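Local coordinates for Emp47p (form2) (Saccharomyces cerevisiae, PDB 2A6Z), which acts as a calcium-independent cargo receptor with a legume-lectin-like carbohydrate recognition domain, taking part in the secretion of glycoproteins, at residues A[39-44]-A[211-216]; A[63-68]-A[193-198]; A[70-75]-A[152-157]. One frame throughout, in Å; residues are numbered along the deposited sequence.

How the interactions relate
The chain first lays down 39-44, half of interaction 1, then runs along strand 63-72, which supplies interaction 2 with its beginning and interaction 3 with its far end. Residues 152-157 come back to 70-75 and close the innermost loop, interaction 3. Residues 193-198 close the next one against 63-68 as interaction 2, and 211-216 reach 39-44 last, so the three loops nest without crossing. Interactions 1 and 3 join neighbouring strands of a single sheet of the beta sandwich, on the same side of the chain's centre, whereas interaction 2 packs that sheet on the other. Side chains link them too: Met-216 lies on Trp-67, and Pro-156 meets both Thr-68 and Phe-214.

Interaction 1 (A[39-44]-A[211-216]); sequences IVLTSN and FEIFKM
Leu-41 and Ile-213 meet on the face of the sheet that looks into the beta sandwich. Leu-41 CD1 comes within 4.1 Å of Ile-213 CG1, the two side chains crossing at a slant, and Leu-41 CB packs 4.4 Å from Phe-211 CB. Ala-199 and Val-197 of the opposite sheet's strand 192-200 close over this group. Beneath it the backbones are tightly paired: Ile-39 and Ile-213 form a hydrogen-bonded antiparallel pair, with 2.8 Å from Ile-213 N to Ile-39 O. The strand ends at Val-40, yet Leu-41 N still reaches Phe-211 O at 2.8 Å, and at Thr-42 a side chain takes over. Its OG1, between backbone N and carbonyl carbon (chi1 58°), accepts from Phe-211 N at 3.0 Å, almost straight at 172°. The same oxygen sits at the edge of the Phe-211 ring, near its plane, and also bonds Glu-209 O.

At the open end, Ser-43 and Asn-44 are exposed and take no part in the pairing. Along the other strand, Phe-214 and Lys-215 both face Thr-68 in a classic beta bulge.

The other face is buried but polar. Val-40 and Glu-212, a non-hydrogen-bonded pair, run side by side, Val-40 CG2 lying 3.9 Å from Glu-212 OE2. OE1 forms salt bridges with Arg-38 and Arg-70, and OE2 bonds Ser-210 OG. A buried carboxylate with two arginines and a hydroxyl probably stays ionised, its charge tying Glu-212 to Arg-38 and to Arg-70 of strand 63-72.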
loop_
_atom_site.group_PDB
_atom_site.type_symbol
_atom_site.label_atom_id
_atom_site.label_comp_id
_atom_site.label_asym_id
_atom_site.label_seq_id
_atom_site.Cartn_x
_atom_site.Cartn_y
_atom_site.Cartn_z
ATOM N N ILE A 39 -9.737 5.922 -7.588
ATOM C CA ILE A 39 -9.265 6.995 -6.720
ATOM C C ILE A 39 -7.866 7.363 -7.152
ATOM O O ILE A 39 -6.948 6.524 -7.185
ATOM C CB ILE A 39 -9.382 6.645 -5.227
ATOM C CG1 ILE A 39 -10.857 6.580 -4.817
ATOM C CG2 ILE A 39 -8.557 7.611 -4.361
ATOM C CD1 ILE A 39 -11.100 6.004 -3.427
ATOM N N VAL A 40 -7.705 8.634 -7.520
ATOM C CA VAL A 40 -6.416 9.162 -7.952
ATOM C C VAL A 40 -5.721 9.768 -6.765
ATOM O O VAL A 40 -6.251 10.693 -6.159
ATOM C CB VAL A 40 -6.621 10.205 -9.057
ATOM C CG1 VAL A 40 -5.291 10.790 -9.451
ATOM C CG2 VAL A 40 -7.321 9.600 -10.262
ATOM N N LEU A 41 -4.527 9.247 -6.439
ATOM C CA LEU A 41 -3.799 9.738 -5.302
ATOM C C LEU A 41 -2.971 10.971 -5.643
ATOM O O LEU A 41 -2.777 11.831 -4.794
ATOM C CB LEU A 41 -2.891 8.629 -4.733
ATOM C CG LEU A 41 -3.675 7.403 -4.215
ATOM C CD1 LEU A 41 -2.670 6.317 -3.814
ATOM C CD2 LEU A 41 -4.578 7.743 -3.077
ATOM N N THR A 42 -2.397 10.966 -6.868
ATOM C CA THR A 42 -1.489 12.087 -7.252
ATOM C C THR A 42 -1.943 12.700 -8.518
ATOM O O THR A 42 -1.488 12.391 -9.595
ATOM C CB THR A 42 -0.030 11.526 -7.321
ATOM O OG1 THR A 42 0.102 10.422 -8.256
ATOM C CG2 THR A 42 0.461 11.120 -5.947
ATOM N N SER A 43 -2.918 13.649 -8.370
ATOM C CA SER A 43 -3.635 14.140 -9.528
ATOM C C SER A 43 -2.971 15.299 -10.278
ATOM O O SER A 43 -3.503 15.668 -11.335
ATOM C CB SER A 43 -5.042 14.564 -9.092
ATOM O OG SER A 43 -5.035 15.568 -8.112
ATOM N N ASN A 44 -1.875 15.893 -9.828
ATOM C CA ASN A 44 -1.188 16.923 -10.587
ATOM C C ASN A 44 0.302 16.906 -10.259
ATOM O O ASN A 44 0.794 16.043 -9.536
ATOM C CB ASN A 44 -1.863 18.269 -10.297
ATOM C CG ASN A 44 -1.734 18.834 -8.949
ATOM O OD1 ASN A 44 -0.860 18.537 -8.182
ATOM N ND2 ASN A 44 -2.592 19.882 -8.675
ATOM N N PHE A 211 -0.735 7.921 -9.613
ATOM C CA PHE A 211 -0.937 6.661 -8.878
ATOM C C PHE A 211 -2.425 6.542 -8.566
ATOM O O PHE A 211 -3.003 7.488 -8.012
ATOM C CB PHE A 211 -0.113 6.672 -7.585
ATOM C CG PHE A 211 1.368 6.545 -7.818
ATOM C CD1 PHE A 211 1.911 5.313 -8.166
ATOM C CD2 PHE A 211 2.183 7.658 -7.711
ATOM C CE1 PHE A 211 3.285 5.174 -8.358
ATOM C CE2 PHE A 211 3.566 7.489 -7.866
ATOM C CZ PHE A 211 4.103 6.265 -8.198
ATOM N N GLU A 212 -3.019 5.421 -8.938
ATOM C CA GLU A 212 -4.482 5.270 -8.967
ATOM C C GLU A 212 -4.886 3.921 -8.370
ATOM O O GLU A 212 -4.205 2.907 -8.619
ATOM C CB GLU A 212 -4.997 5.357 -10.382
ATOM C CG GLU A 212 -4.500 6.628 -11.074
ATOM C CD GLU A 212 -5.057 6.918 -12.418
ATOM O OE1 GLU A 212 -5.746 6.014 -12.993
ATOM O OE2 GLU A 212 -4.814 8.060 -12.890
ATOM N N ILE A 213 -5.971 3.932 -7.609
ATOM C CA ILE A 213 -6.530 2.750 -6.941
ATOM C C ILE A 213 -7.830 2.345 -7.590
ATOM O O ILE A 213 -8.750 3.172 -7.767
ATOM C CB ILE A 213 -6.734 2.999 -5.455
ATOM C CG1 ILE A 213 -5.504 3.577 -4.769
ATOM C CG2 ILE A 213 -7.289 1.760 -4.764
ATOM C CD1 ILE A 213 -4.313 2.591 -4.803
ATOM N N PHE A 214 -7.953 1.088 -8.022
ATOM C CA PHE A 214 -9.203 0.573 -8.586
ATOM C C PHE A 214 -10.058 -0.178 -7.550
ATOM O O PHE A 214 -11.297 -0.192 -7.671
ATOM C CB PHE A 214 -8.887 -0.373 -9.722
ATOM C CG PHE A 214 -8.464 0.184 -11.037
ATOM C CD1 PHE A 214 -8.527 -0.606 -12.196
ATOM C CD2 PHE A 214 -8.025 1.498 -11.196
ATOM C CE1 PHE A 214 -8.173 -0.140 -13.444
ATOM C CE2 PHE A 214 -7.677 1.978 -12.461
ATOM C CZ PHE A 214 -7.770 1.194 -13.566
ATOM N N LYS A 215 -9.426 -0.904 -6.623
ATOM C CA LYS A 215 -10.139 -1.889 -5.797
ATOM C C LYS A 215 -9.218 -2.300 -4.687
ATOM O O LYS A 215 -7.963 -2.347 -4.897
ATOM C CB LYS A 215 -10.473 -3.114 -6.673
ATOM C CG LYS A 215 -11.292 -4.216 -6.020
ATOM C CD LYS A 215 -11.705 -5.274 -6.993
ATOM C CE LYS A 215 -10.612 -6.135 -7.552
ATOM N NZ LYS A 215 -11.224 -7.290 -8.260
ATOM N N MET A 216 -9.776 -2.690 -3.555
ATOM C CA MET A 216 -9.004 -3.371 -2.522
ATOM C C MET A 216 -9.945 -4.393 -1.899
ATOM O O MET A 216 -11.090 -4.087 -1.602
ATOM C CB MET A 216 -8.473 -2.375 -1.472
ATOM C CG MET A 216 -7.603 -2.949 -0.346
ATOM S SD MET A 216 -8.779 -3.335 0.987
ATOM C CE MET A 216 -7.671 -4.092 2.184
#

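Interaction 2 (A[63-68]-A[193-198]); sequences FTMEWT and YRIGVT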
loop_
_atom_site.group_PDB
_atom_site.type_symbol
_atom_site.label_atom_id
_atom_site.label_comp_id
_atom_site.label_asym_id
_atom_site.label_seq_id
_atom_site.Cartn_x
_atom_site.Cartn_y
_atom_site.Cartn_z
ATOM N N PHE A 63 -4.996 -13.304 7.487
ATOM C CA PHE A 63 -5.748 -12.402 6.615
ATOM C C PHE A 63 -4.994 -12.254 5.294
ATOM O O PHE A 63 -3.841 -12.566 5.160
ATOM C CB PHE A 63 -5.937 -11.010 7.290
ATOM C CG PHE A 63 -4.677 -10.205 7.442
ATOM C CD1 PHE A 63 -4.299 -9.289 6.452
ATOM C CD2 PHE A 63 -3.875 -10.360 8.542
ATOM C CE1 PHE A 63 -3.143 -8.586 6.575
ATOM C CE2 PHE A 63 -2.679 -9.642 8.677
ATOM C CZ PHE A 63 -2.300 -8.767 7.678
ATOM N N THR A 64 -5.758 -11.663 4.345
ATOM C CA THR A 64 -5.260 -11.330 3.027
ATOM C C THR A 64 -5.708 -9.895 2.710
ATOM O O THR A 64 -6.878 -9.524 2.967
ATOM C CB THR A 64 -5.878 -12.221 1.972
ATOM O OG1 THR A 64 -5.559 -13.582 2.261
ATOM C CG2 THR A 64 -5.380 -11.931 0.573
ATOM N N MET A 65 -4.817 -9.104 2.115
ATOM C CA MET A 65 -5.135 -7.811 1.543
ATOM C C MET A 65 -4.729 -7.828 0.074
ATOM O O MET A 65 -3.545 -8.080 -0.220
ATOM C CB MET A 65 -4.392 -6.721 2.248
ATOM C CG MET A 65 -4.514 -6.440 3.718
ATOM S SD MET A 65 -3.456 -5.286 4.640
ATOM C CE MET A 65 -1.845 -6.006 4.302
ATOM N N GLU A 66 -5.648 -7.519 -0.846
ATOM C CA GLU A 66 -5.343 -7.443 -2.271
ATOM C C GLU A 66 -5.605 -6.041 -2.745
ATOM O O GLU A 66 -6.763 -5.563 -2.719
ATOM C CB GLU A 66 -6.194 -8.425 -3.065
ATOM C CG GLU A 66 -5.953 -9.869 -2.739
ATOM C CD GLU A 66 -6.759 -10.892 -3.433
ATOM O OE1 GLU A 66 -7.652 -10.516 -4.238
ATOM O OE2 GLU A 66 -6.523 -12.094 -3.215
ATOM N N TRP A 67 -4.569 -5.372 -3.226
ATOM C CA TRP A 67 -4.680 -3.993 -3.782
ATOM C C TRP A 67 -4.552 -4.058 -5.275
ATOM O O TRP A 67 -3.585 -4.626 -5.799
ATOM C CB TRP A 67 -3.542 -3.146 -3.207
ATOM C CG TRP A 67 -3.657 -2.714 -1.805
ATOM C CD1 TRP A 67 -3.063 -3.245 -0.708
ATOM C CD2 TRP A 67 -4.433 -1.584 -1.310
ATOM N NE1 TRP A 67 -3.417 -2.541 0.432
ATOM C CE2 TRP A 67 -4.237 -1.517 0.071
ATOM C CE3 TRP A 67 -5.244 -0.635 -1.975
ATOM C CZ2 TRP A 67 -4.843 -0.517 0.865
ATOM C CZ3 TRP A 67 -5.834 0.338 -1.151
ATOM C CH2 TRP A 67 -5.629 0.368 0.216
ATOM N N THR A 68 -5.480 -3.395 -5.969
ATOM C CA THR A 68 -5.431 -3.291 -7.420
ATOM C C THR A 68 -5.152 -1.792 -7.754
ATOM O O THR A 68 -5.975 -0.933 -7.420
ATOM C CB THR A 68 -6.764 -3.741 -8.040
ATOM O OG1 THR A 68 -7.043 -5.081 -7.664
ATOM C CG2 THR A 68 -6.677 -3.694 -9.555
ATOM N N TYR A 193 -4.923 -2.325 13.820
ATOM C CA TYR A 193 -4.112 -1.912 12.699
ATOM C C TYR A 193 -4.857 -1.062 11.708
ATOM O O TYR A 193 -6.051 -1.270 11.420
ATOM C CB TYR A 193 -3.544 -3.150 11.943
ATOM C CG TYR A 193 -2.462 -3.838 12.705
ATOM C CD1 TYR A 193 -2.675 -4.682 13.797
ATOM C CD2 TYR A 193 -1.124 -3.648 12.288
ATOM C CE1 TYR A 193 -1.616 -5.267 14.448
ATOM C CE2 TYR A 193 -0.085 -4.246 12.930
ATOM C CZ TYR A 193 -0.287 -5.087 14.007
ATOM O OH TYR A 193 0.746 -5.671 14.660
ATOM N N ARG A 194 -4.120 -0.096 11.193
ATOM C CA ARG A 194 -4.595 0.818 10.178
ATOM C C ARG A 194 -4.094 0.345 8.812
ATOM O O ARG A 194 -2.948 -0.040 8.673
ATOM C CB ARG A 194 -4.120 2.253 10.461
ATOM C CG ARG A 194 -4.327 2.715 11.880
ATOM C CD ARG A 194 -5.718 2.481 12.447
ATOM N NE ARG A 194 -6.767 3.094 11.639
ATOM C CZ ARG A 194 -7.875 3.604 12.163
ATOM N NH1 ARG A 194 -8.141 3.614 13.451
ATOM N NH2 ARG A 194 -8.762 4.131 11.320
ATOM N N ILE A 195 -4.999 0.379 7.822
ATOM C CA ILE A 195 -4.791 -0.154 6.482
ATOM C C ILE A 195 -5.096 0.959 5.520
ATOM O O ILE A 195 -6.173 1.594 5.596
ATOM C CB ILE A 195 -5.736 -1.367 6.256
ATOM C CG1 ILE A 195 -5.338 -2.524 7.171
ATOM C CG2 ILE A 195 -5.771 -1.753 4.786
ATOM C CD1 ILE A 195 -6.447 -3.551 7.326
ATOM N N GLY A 196 -4.153 1.230 4.609
ATOM C CA GLY A 196 -4.366 2.313 3.665
ATOM C C GLY A 196 -3.225 2.365 2.674
ATOM O O GLY A 196 -2.315 1.543 2.675
ATOM N N VAL A 197 -3.317 3.348 1.821
ATOM C CA VAL A 197 -2.372 3.562 0.722
ATOM C C VAL A 197 -2.139 5.062 0.579
ATOM O O VAL A 197 -3.053 5.868 0.739
ATOM C CB VAL A 197 -2.839 2.907 -0.589
ATOM C CG1 VAL A 197 -4.206 3.478 -1.027
ATOM C CG2 VAL A 197 -1.814 3.037 -1.695
ATOM N N THR A 198 -0.877 5.424 0.316
ATOM C CA THR A 198 -0.503 6.826 0.207
ATOM C C THR A 198 0.457 6.929 -0.971
ATOM O O THR A 198 1.173 5.984 -1.333
ATOM C CB THR A 198 0.162 7.340 1.496
ATOM O OG1 THR A 198 1.390 6.665 1.733
ATOM C CG2 THR A 198 -0.733 7.132 2.701
#
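Val-197 lies over one face of the Trp-67 indole. Its CB stands 4.1 Å from the centroid of the six-membered ring, 22° off the ring normal, a CH-pi contact shifted toward the rim. CG1 comes closer still, 3.5 Å from Trp-67 CZ3; with chi1 at 59° this methyl is held between the backbone N and carbonyl carbon of Val-197. The two side chains slide past one another in opposite directions, and the far end of the indole meets the residues just before the valine. There Trp-67 CZ2 meets Gly-196 O at an oblique 3.7 Å and Ile-195 CG2 at 4.2 Å. Gly-196, almost fully extended, presents its carbonyl to the indole.

Met-65, two residues before the tryptophan and on the same side of its strand, adds a thinner contact, its SD against Ile-195 CG1; this is tentative, since it rests on one of two conformers. Every second residue of the extended strand points inward, here into the space between the two sheets of a beta sandwich, the legume-lectin-like fold. The short strand segments 63-68 and 193-198 belong to different sheets, yet run in nearly the same direction, crossing at -18° with 10.2 Å between their axes, a gap bridged mostly by side chains.

Further out, each strand is held by its own sheet. Met-65 and Trp-67 share backbone hydrogen bonds with Val-161 and Ile-159, and Met-216 from the other neighbouring strand packs beside the indole. Phe-84 meets the Trp-67 ring obliquely and also touches Val-197, while Phe-218 packs against both Met-65 and Ile-195.

Interaction 3 (A[70-75]-A[152-157]); sequences RSVGYS and DSSVPS
Arg-70 grips Ser-154 where 152-157 turns a corner, at Ser-154 and Val-155. Strands 63-72 and 153-164, which meet here, are antiparallel neighbours in one sheet of the beta sandwich. The corner carries an ST turn, in which Ser-153 OG accepts from Val-155 N. Arg-70 starts with CG between its backbone N and carbonyl carbon (chi1 67°), then runs extended to NE, which carries the head group past Ser-154. NH1 gives a hydrogen bond of 2.9 Å to Ser-154 O, 159° at the hydrogen; it comes to a lone pair of that oxygen, in the carbonyl plane, and the oxygen lies in the guanidinium plane. NE has a salt bridge to Glu-212, and Arg-70 CB packs against Pro-156 CA.

At Ser-71 the backbones come together only loosely. Ser-153 N reaches Ser-71 O at a long 3.2 Å, and on the other side of the residue a water takes the place of a direct bond: it accepts from Ser-71 N at 2.9 Å and lies close to Ser-153 O. The Ser-71 hydroxyl receives a hydrogen bond from a second water and also bonds Glu-209 OE2.

Val-72 rests its CG1 3.5 Å from Ser-153 O and over one face of the Arg-70 guanidinium, offset toward the rim. Past it the chain leaves the strand at Gly-73, and the remaining links to Asp-152 are largely wet. A third water accepts from Gly-73 N and donates to Asp-152 OD2, its oxygen 2.6 Å from OD2. The second water donates to Tyr-74 O and accepts from Asp-152 N at 2.8 Å. Last comes Ser-75, whose CB lies 4.1 Å from Asp-152 OD1.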
loop_
_atom_site.group_PDB
_atom_site.type_symbol
_atom_site.label_atom_id
_atom_site.label_comp_id
_atom_site.label_asym_id
_atom_site.label_seq_id
_atom_site.Cartn_x
_atom_site.Cartn_y
_atom_site.Cartn_z
ATOM N N ARG A 70 -2.616 1.212 -10.306
ATOM C CA ARG A 70 -1.780 1.433 -11.475
ATOM C C ARG A 70 -1.067 2.784 -11.313
ATOM O O ARG A 70 -1.406 3.604 -10.478
ATOM C CB ARG A 70 -2.559 1.397 -12.803
ATOM C CG ARG A 70 -3.541 2.578 -12.963
ATOM C CD ARG A 70 -4.287 2.410 -14.279
ATOM N NE ARG A 70 -5.127 3.625 -14.450
ATOM C CZ ARG A 70 -5.876 3.823 -15.497
ATOM N NH1 ARG A 70 -5.934 2.930 -16.460
ATOM N NH2 ARG A 70 -6.577 4.955 -15.566
ATOM N N SER A 71 -0.050 2.922 -12.182
ATOM C CA SER A 71 0.616 4.210 -12.397
ATOM C C SER A 71 0.541 4.519 -13.880
ATOM O O SER A 71 0.963 3.701 -14.720
ATOM C CB SER A 71 2.105 4.124 -11.984
ATOM O OG SER A 71 2.716 5.322 -12.451
ATOM N N VAL A 72 0.011 5.722 -14.178
ATOM C CA VAL A 72 -0.080 6.158 -15.576
ATOM C C VAL A 72 0.489 7.580 -15.690
ATOM O O VAL A 72 0.535 8.336 -14.724
ATOM C CB VAL A 72 -1.531 6.108 -16.142
ATOM C CG1 VAL A 72 -1.965 4.647 -16.258
ATOM C CG2 VAL A 72 -2.481 6.896 -15.265
ATOM N N GLY A 73 0.880 7.910 -16.927
ATOM C CA GLY A 73 1.185 9.299 -17.271
ATOM C C GLY A 73 2.634 9.687 -17.233
ATOM O O GLY A 73 2.927 10.836 -17.645
ATOM N N TYR A 74 3.542 8.802 -16.800
ATOM C CA TYR A 74 4.935 9.193 -16.742
ATOM C C TYR A 74 5.839 7.934 -16.724
ATOM O O TYR A 74 5.582 6.971 -16.035
ATOM C CB TYR A 74 5.254 9.980 -15.462
ATOM C CG TYR A 74 6.663 10.495 -15.447
ATOM C CD1 TYR A 74 7.025 11.551 -16.282
ATOM C CD2 TYR A 74 7.647 9.931 -14.645
ATOM C CE1 TYR A 74 8.297 12.042 -16.307
ATOM C CE2 TYR A 74 8.945 10.445 -14.691
ATOM C CZ TYR A 74 9.267 11.488 -15.514
ATOM O OH TYR A 74 10.551 11.964 -15.520
ATOM N N SER A 75 6.908 8.017 -17.502
ATOM C CA SER A 75 7.959 6.982 -17.447
ATOM C C SER A 75 9.285 7.697 -17.204
ATOM O O SER A 75 9.640 8.605 -17.930
ATOM C CB SER A 75 8.083 6.322 -18.824
ATOM O OG SER A 75 9.141 5.397 -18.853
ATOM N N ASP A 152 3.638 3.654 -16.259
ATOM C CA ASP A 152 3.205 3.858 -17.637
ATOM C C ASP A 152 2.499 2.627 -18.192
ATOM O O ASP A 152 2.687 2.231 -19.349
ATOM C CB ASP A 152 4.429 4.280 -18.488
ATOM C CG ASP A 152 4.084 4.802 -19.853
ATOM O OD1 ASP A 152 4.925 4.605 -20.773
ATOM O OD2 ASP A 152 3.003 5.407 -20.056
ATOM N N SER A 153 1.625 2.044 -17.384
ATOM C CA SER A 153 0.709 0.999 -17.893
ATOM C C SER A 153 -0.665 1.247 -17.323
ATOM O O SER A 153 -0.860 1.370 -16.121
ATOM C CB SER A 153 1.158 -0.410 -17.523
ATOM O OG SER A 153 0.190 -1.353 -17.964
ATOM N N SER A 154 -1.656 1.259 -18.244
ATOM C CA SER A 154 -3.039 1.433 -17.857
ATOM C C SER A 154 -3.676 0.174 -17.322
ATOM O O SER A 154 -4.791 0.252 -16.811
ATOM C CB SER A 154 -3.817 1.904 -19.138
ATOM O OG SER A 154 -3.447 3.245 -19.424
ATOM N N VAL A 155 -2.981 -0.974 -17.413
ATOM C CA VAL A 155 -3.488 -2.248 -16.927
ATOM C C VAL A 155 -3.049 -2.399 -15.488
ATOM O O VAL A 155 -1.818 -2.335 -15.208
ATOM C CB VAL A 155 -2.900 -3.375 -17.757
ATOM C CG1 VAL A 155 -3.378 -4.757 -17.237
ATOM C CG2 VAL A 155 -3.203 -3.293 -19.251
ATOM N N PRO A 156 -3.947 -2.482 -14.528
ATOM C CA PRO A 156 -3.546 -2.397 -13.129
ATOM C C PRO A 156 -2.887 -3.666 -12.631
ATOM O O PRO A 156 -3.184 -4.771 -13.111
ATOM C CB PRO A 156 -4.897 -2.185 -12.416
ATOM C CG PRO A 156 -5.867 -2.994 -13.243
ATOM C CD PRO A 156 -5.423 -2.668 -14.672
ATOM N N SER A 157 -1.969 -3.506 -11.699
ATOM C CA SER A 157 -1.306 -4.617 -11.004
ATOM C C SER A 157 -2.090 -4.986 -9.783
ATOM O O SER A 157 -2.773 -4.144 -9.192
ATOM C CB SER A 157 0.094 -4.180 -10.601
ATOM O OG SER A 157 0.935 -3.835 -11.672
HETATM O O HOH W 1 0.633 0.658 -13.866
HETATM O O HOH W 2 3.157 6.173 -15.023
HETATM O O HOH W 3 0.683 5.900 -18.979
#